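Local coordinates for MutT/nudix family protein (Shewanella oneidensis, PDB 3GZ5), which regulates transcription of NAD metabolism genes in an ADP-ribose-dependent way, probably binding DNA through its winged helix domain and ADP-ribose through its Nudix domain, at residues 21-33 against 101-115. Sequence-based numbering, arbitrary orientation.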
# COMPACT_ATOMS: atom_id res chain seq x y z
N GLN B 21 -8.84 -19.03 10.20
CA GLN B 21 -9.35 -17.61 10.21
C GLN B 21 -10.45 -17.38 9.14
O GLN B 21 -10.45 -18.05 8.08
CB GLN B 21 -8.21 -16.59 10.03
CG GLN B 21 -7.26 -16.44 11.23
CD GLN B 21 -6.25 -17.59 11.37
OE1 GLN B 21 -5.54 -17.95 10.42
NE2 GLN B 21 -6.18 -18.15 12.56
N LEU B 22 -11.39 -16.48 9.47
CA LEU B 22 -12.36 -15.87 8.54
C LEU B 22 -11.59 -14.89 7.63
O LEU B 22 -11.07 -13.86 8.08
CB LEU B 22 -13.42 -15.05 9.31
CG LEU B 22 -14.53 -15.68 10.18
CD1 LEU B 22 -14.68 -14.97 11.52
CD2 LEU B 22 -15.87 -15.67 9.44
N LEU B 23 -11.54 -15.23 6.35
CA LEU B 23 -10.71 -14.55 5.39
C LEU B 23 -11.61 -14.08 4.27
O LEU B 23 -12.23 -14.89 3.61
CB LEU B 23 -9.64 -15.51 4.85
CG LEU B 23 -8.64 -15.02 3.81
CD1 LEU B 23 -7.82 -13.83 4.32
CD2 LEU B 23 -7.70 -16.19 3.37
N THR B 24 -11.70 -12.76 4.11
CA THR B 24 -12.52 -12.17 3.06
C THR B 24 -11.74 -11.16 2.23
O THR B 24 -10.61 -10.76 2.57
CB THR B 24 -13.80 -11.52 3.63
OG1 THR B 24 -13.44 -10.46 4.53
CG2 THR B 24 -14.71 -12.56 4.37
N VAL B 25 -12.32 -10.75 1.12
CA VAL B 25 -11.76 -9.68 0.31
C VAL B 25 -12.89 -8.64 0.24
O VAL B 25 -14.04 -9.03 0.16
CB VAL B 25 -11.30 -10.23 -1.10
CG1 VAL B 25 -10.63 -9.17 -1.91
CG2 VAL B 25 -10.30 -11.38 -0.92
N ASP B 26 -12.57 -7.34 0.33
CA ASP B 26 -13.57 -6.26 0.21
C ASP B 26 -13.04 -5.19 -0.74
O ASP B 26 -11.86 -5.11 -0.99
CB ASP B 26 -13.87 -5.58 1.56
CG ASP B 26 -14.71 -6.46 2.49
OD1 ASP B 26 -14.49 -6.46 3.70
OD2 ASP B 26 -15.60 -7.19 2.00
N ALA B 27 -13.94 -4.34 -1.21
CA ALA B 27 -13.61 -3.25 -2.12
C ALA B 27 -14.45 -2.04 -1.78
O ALA B 27 -15.68 -2.14 -1.62
CB ALA B 27 -13.88 -3.66 -3.54
N VAL B 28 -13.76 -0.90 -1.63
CA VAL B 28 -14.36 0.42 -1.68
C VAL B 28 -14.30 0.92 -3.13
O VAL B 28 -13.25 1.32 -3.63
CB VAL B 28 -13.67 1.41 -0.71
CG1 VAL B 28 -14.48 2.68 -0.61
CG2 VAL B 28 -13.51 0.78 0.69
N LEU B 29 -15.44 0.82 -3.81
CA LEU B 29 -15.56 1.26 -5.17
C LEU B 29 -16.21 2.64 -5.17
O LEU B 29 -17.34 2.79 -4.69
CB LEU B 29 -16.42 0.27 -5.95
CG LEU B 29 -16.97 0.64 -7.33
CD1 LEU B 29 -15.87 0.75 -8.38
CD2 LEU B 29 -18.02 -0.40 -7.76
N PHE B 30 -15.48 3.63 -5.70
CA PHE B 30 -15.96 5.01 -5.83
C PHE B 30 -16.30 5.32 -7.26
O PHE B 30 -15.68 4.82 -8.20
CB PHE B 30 -14.87 6.03 -5.44
CG PHE B 30 -14.46 5.98 -4.03
CD1 PHE B 30 -15.16 6.68 -3.06
CD2 PHE B 30 -13.34 5.28 -3.65
CE1 PHE B 30 -14.75 6.66 -1.73
CE2 PHE B 30 -12.94 5.25 -2.33
CZ PHE B 30 -13.66 5.94 -1.36
N THR B 31 -17.27 6.20 -7.41
CA THR B 31 -17.49 6.89 -8.68
C THR B 31 -17.68 8.38 -8.40
O THR B 31 -17.65 8.84 -7.24
CB THR B 31 -18.67 6.28 -9.45
OG1 THR B 31 -18.68 6.79 -10.78
CG2 THR B 31 -20.02 6.59 -8.78
N TYR B 32 -17.89 9.14 -9.45
CA TYR B 32 -18.18 10.54 -9.30
C TYR B 32 -19.46 10.86 -10.07
O TYR B 32 -19.55 10.64 -11.27
CB TYR B 32 -17.00 11.36 -9.80
CG TYR B 32 -17.25 12.84 -9.76
CD1 TYR B 32 -17.10 13.56 -8.58
CD2 TYR B 32 -17.63 13.51 -10.92
CE1 TYR B 32 -17.33 14.92 -8.56
CE2 TYR B 32 -17.86 14.86 -10.91
CZ TYR B 32 -17.72 15.56 -9.74
OH TYR B 32 -17.96 16.90 -9.77
N HIS B 33 -20.46 11.37 -9.36
CA HIS B 33 -21.72 11.71 -10.00
C HIS B 33 -22.45 12.81 -9.24
O HIS B 33 -22.53 12.78 -8.00
CB HIS B 33 -22.61 10.47 -10.11
CG HIS B 33 -23.80 10.65 -11.00
ND1 HIS B 33 -25.10 10.59 -10.54
CD2 HIS B 33 -23.88 10.88 -12.34
CE1 HIS B 33 -25.93 10.78 -11.54
NE2 HIS B 33 -25.22 10.95 -12.65
N ARG B 101 -17.68 -13.20 15.25
CA ARG B 101 -17.56 -14.62 14.96
C ARG B 101 -16.18 -15.23 15.20
O ARG B 101 -16.07 -16.45 15.42
CB ARG B 101 -17.94 -14.91 13.52
CG ARG B 101 -19.30 -14.47 13.16
CD ARG B 101 -19.50 -14.72 11.71
NE ARG B 101 -19.00 -13.63 10.91
CZ ARG B 101 -19.16 -13.56 9.59
NH1 ARG B 101 -19.81 -14.53 8.96
NH2 ARG B 101 -18.67 -12.54 8.89
N GLY B 102 -15.13 -14.42 15.11
CA GLY B 102 -13.76 -14.94 15.32
C GLY B 102 -12.66 -13.98 14.91
O GLY B 102 -12.92 -12.85 14.49
N TRP B 103 -11.41 -14.41 15.08
CA TRP B 103 -10.28 -13.76 14.43
C TRP B 103 -10.69 -13.68 12.96
O TRP B 103 -11.13 -14.67 12.39
CB TRP B 103 -9.07 -14.66 14.55
CG TRP B 103 -7.81 -13.97 15.01
CD1 TRP B 103 -7.31 -13.98 16.27
CD2 TRP B 103 -6.91 -13.20 14.21
NE1 TRP B 103 -6.14 -13.27 16.31
CE2 TRP B 103 -5.87 -12.77 15.06
CE3 TRP B 103 -6.88 -12.82 12.86
CZ2 TRP B 103 -4.80 -11.99 14.62
CZ3 TRP B 103 -5.81 -12.03 12.41
CH2 TRP B 103 -4.79 -11.63 13.29
N SER B 104 -10.57 -12.50 12.35
CA SER B 104 -10.85 -12.38 10.91
C SER B 104 -9.88 -11.44 10.21
O SER B 104 -9.38 -10.48 10.80
CB SER B 104 -12.27 -11.90 10.66
OG SER B 104 -12.34 -10.54 10.97
N VAL B 105 -9.63 -11.75 8.94
CA VAL B 105 -8.72 -10.99 8.10
C VAL B 105 -9.45 -10.55 6.85
O VAL B 105 -10.11 -11.35 6.21
CB VAL B 105 -7.46 -11.85 7.73
CG1 VAL B 105 -6.56 -11.12 6.77
CG2 VAL B 105 -6.69 -12.22 8.99
N THR B 106 -9.35 -9.28 6.51
CA THR B 106 -9.95 -8.79 5.29
C THR B 106 -8.92 -8.06 4.41
O THR B 106 -8.23 -7.14 4.85
CB THR B 106 -11.22 -7.88 5.57
OG1 THR B 106 -12.14 -8.00 4.48
CG2 THR B 106 -10.83 -6.45 5.67
N VAL B 107 -8.81 -8.51 3.16
CA VAL B 107 -7.96 -7.84 2.19
C VAL B 107 -8.82 -6.80 1.45
O VAL B 107 -9.78 -7.14 0.73
CB VAL B 107 -7.31 -8.85 1.23
CG1 VAL B 107 -6.31 -8.15 0.32
CG2 VAL B 107 -6.65 -10.02 2.03
N CYS B 108 -8.50 -5.53 1.68
CA CYS B 108 -9.30 -4.42 1.18
C CYS B 108 -8.66 -3.77 -0.03
O CYS B 108 -7.46 -3.53 -0.03
CB CYS B 108 -9.56 -3.34 2.25
SG CYS B 108 -10.95 -2.22 1.74
N TYR B 109 -9.50 -3.52 -1.04
CA TYR B 109 -9.13 -2.89 -2.30
C TYR B 109 -9.85 -1.55 -2.43
O TYR B 109 -10.93 -1.37 -1.83
CB TYR B 109 -9.55 -3.78 -3.48
CG TYR B 109 -8.66 -5.00 -3.67
CD1 TYR B 109 -7.67 -5.01 -4.65
CD2 TYR B 109 -8.78 -6.10 -2.84
CE1 TYR B 109 -6.83 -6.10 -4.82
CE2 TYR B 109 -7.92 -7.21 -2.99
CZ TYR B 109 -6.96 -7.20 -3.98
OH TYR B 109 -6.11 -8.27 -4.14
N THR B 110 -9.23 -0.63 -3.19
CA THR B 110 -9.91 0.55 -3.72
C THR B 110 -10.18 0.36 -5.20
O THR B 110 -9.33 -0.16 -5.93
CB THR B 110 -9.09 1.87 -3.60
OG1 THR B 110 -8.66 2.05 -2.25
CG2 THR B 110 -9.98 3.09 -3.96
N ALA B 111 -11.36 0.77 -5.64
CA ALA B 111 -11.64 0.76 -7.04
C ALA B 111 -12.32 2.05 -7.52
O ALA B 111 -12.92 2.80 -6.73
CB ALA B 111 -12.49 -0.51 -7.43
N LEU B 112 -12.23 2.28 -8.83
CA LEU B 112 -12.86 3.41 -9.49
C LEU B 112 -13.53 2.98 -10.78
O LEU B 112 -12.98 2.20 -11.56
CB LEU B 112 -11.84 4.53 -9.77
CG LEU B 112 -11.16 5.32 -8.63
CD1 LEU B 112 -10.20 6.40 -9.16
CD2 LEU B 112 -12.22 6.00 -7.77
N MET B 113 -14.74 3.48 -11.00
CA MET B 113 -15.41 3.28 -12.28
C MET B 113 -16.34 4.44 -12.56
O MET B 113 -16.63 5.23 -11.67
CB MET B 113 -16.20 1.97 -12.29
CG MET B 113 -17.49 1.92 -11.44
SD MET B 113 -18.38 0.38 -11.87
CE MET B 113 -19.53 0.30 -10.56
N SER B 114 -16.83 4.55 -13.79
CA SER B 114 -17.82 5.58 -14.08
C SER B 114 -19.22 5.14 -13.63
O SER B 114 -19.59 3.97 -13.72
CB SER B 114 -17.83 5.96 -15.55
OG SER B 114 -18.73 5.13 -16.25
N TYR B 115 -19.98 6.12 -13.17
CA TYR B 115 -21.34 5.92 -12.69
C TYR B 115 -22.31 5.25 -13.68
O TYR B 115 -23.02 4.33 -13.29
CB TYR B 115 -21.88 7.26 -12.19
CG TYR B 115 -23.31 7.24 -11.70
CD1 TYR B 115 -23.60 6.90 -10.38
CD2 TYR B 115 -24.36 7.58 -12.55
CE1 TYR B 115 -24.91 6.90 -9.92
CE2 TYR B 115 -25.67 7.58 -12.10
CZ TYR B 115 -25.94 7.25 -10.79
OH TYR B 115 -27.24 7.26 -10.35
O HOH W 1 -12.91 -11.73 7.19
O HOH W 2 -18.86 8.77 -13.30
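His33 and Tyr115 stack face to face at one end of the contact. Their centroids are 3.5 Å apart and the planes are only 7° from parallel. Tyr115 CG lies anti to the backbone N (chi1 178°), which carries the ring across to the imidazole. Thr31 CG2 meets that ring at its edge. With an alanine at Tyr115, the imidazole of His33 would probably lose its stacking partner and be freer to turn, and Thr31 CG2 would lose the ring edge it meets. Thr31 OG1 hydrogen-bonds Met113 O at 2.7 Å.

Strands 22-33 and 104-112 run parallel, in register from Leu22 beside Ser104 to Phe30 beside Leu112. They are neighbours in the mixed sheet of the Nudix fold, and backbone N-H...O bonds zip them together. On the face of Val25 and Leu29, helix 68-80 packs over the pair. Here Val25 CG1 sits obliquely against the Tyr109 ring, 3.5 Å from CE2. Ala111 leaves a hollow that Leu29 CD1 fills, while Leu29 CD2 presses on Met113 CE at a tight 3.3 Å.

On the other face, Leu112 CD2 butts against Phe30 CB at 3.5 Å. Thr110 CG2 reaches the edge of the Phe30 ring. Helix 145-162 packs on Val28 and Phe30. Farther along, Thr106 OG1 donates to Asp26 OD1 (2.9 Å), approaching from above the carboxylate plane, and also lies 2.8 Å from Thr24 OG1. A water links Thr24 OG1 to Val105 O. At the other end of the contact, Leu22 CD2 sits over the Arg101 guanidinium face, and CD1 fits against Arg101 CB and Gly102 N.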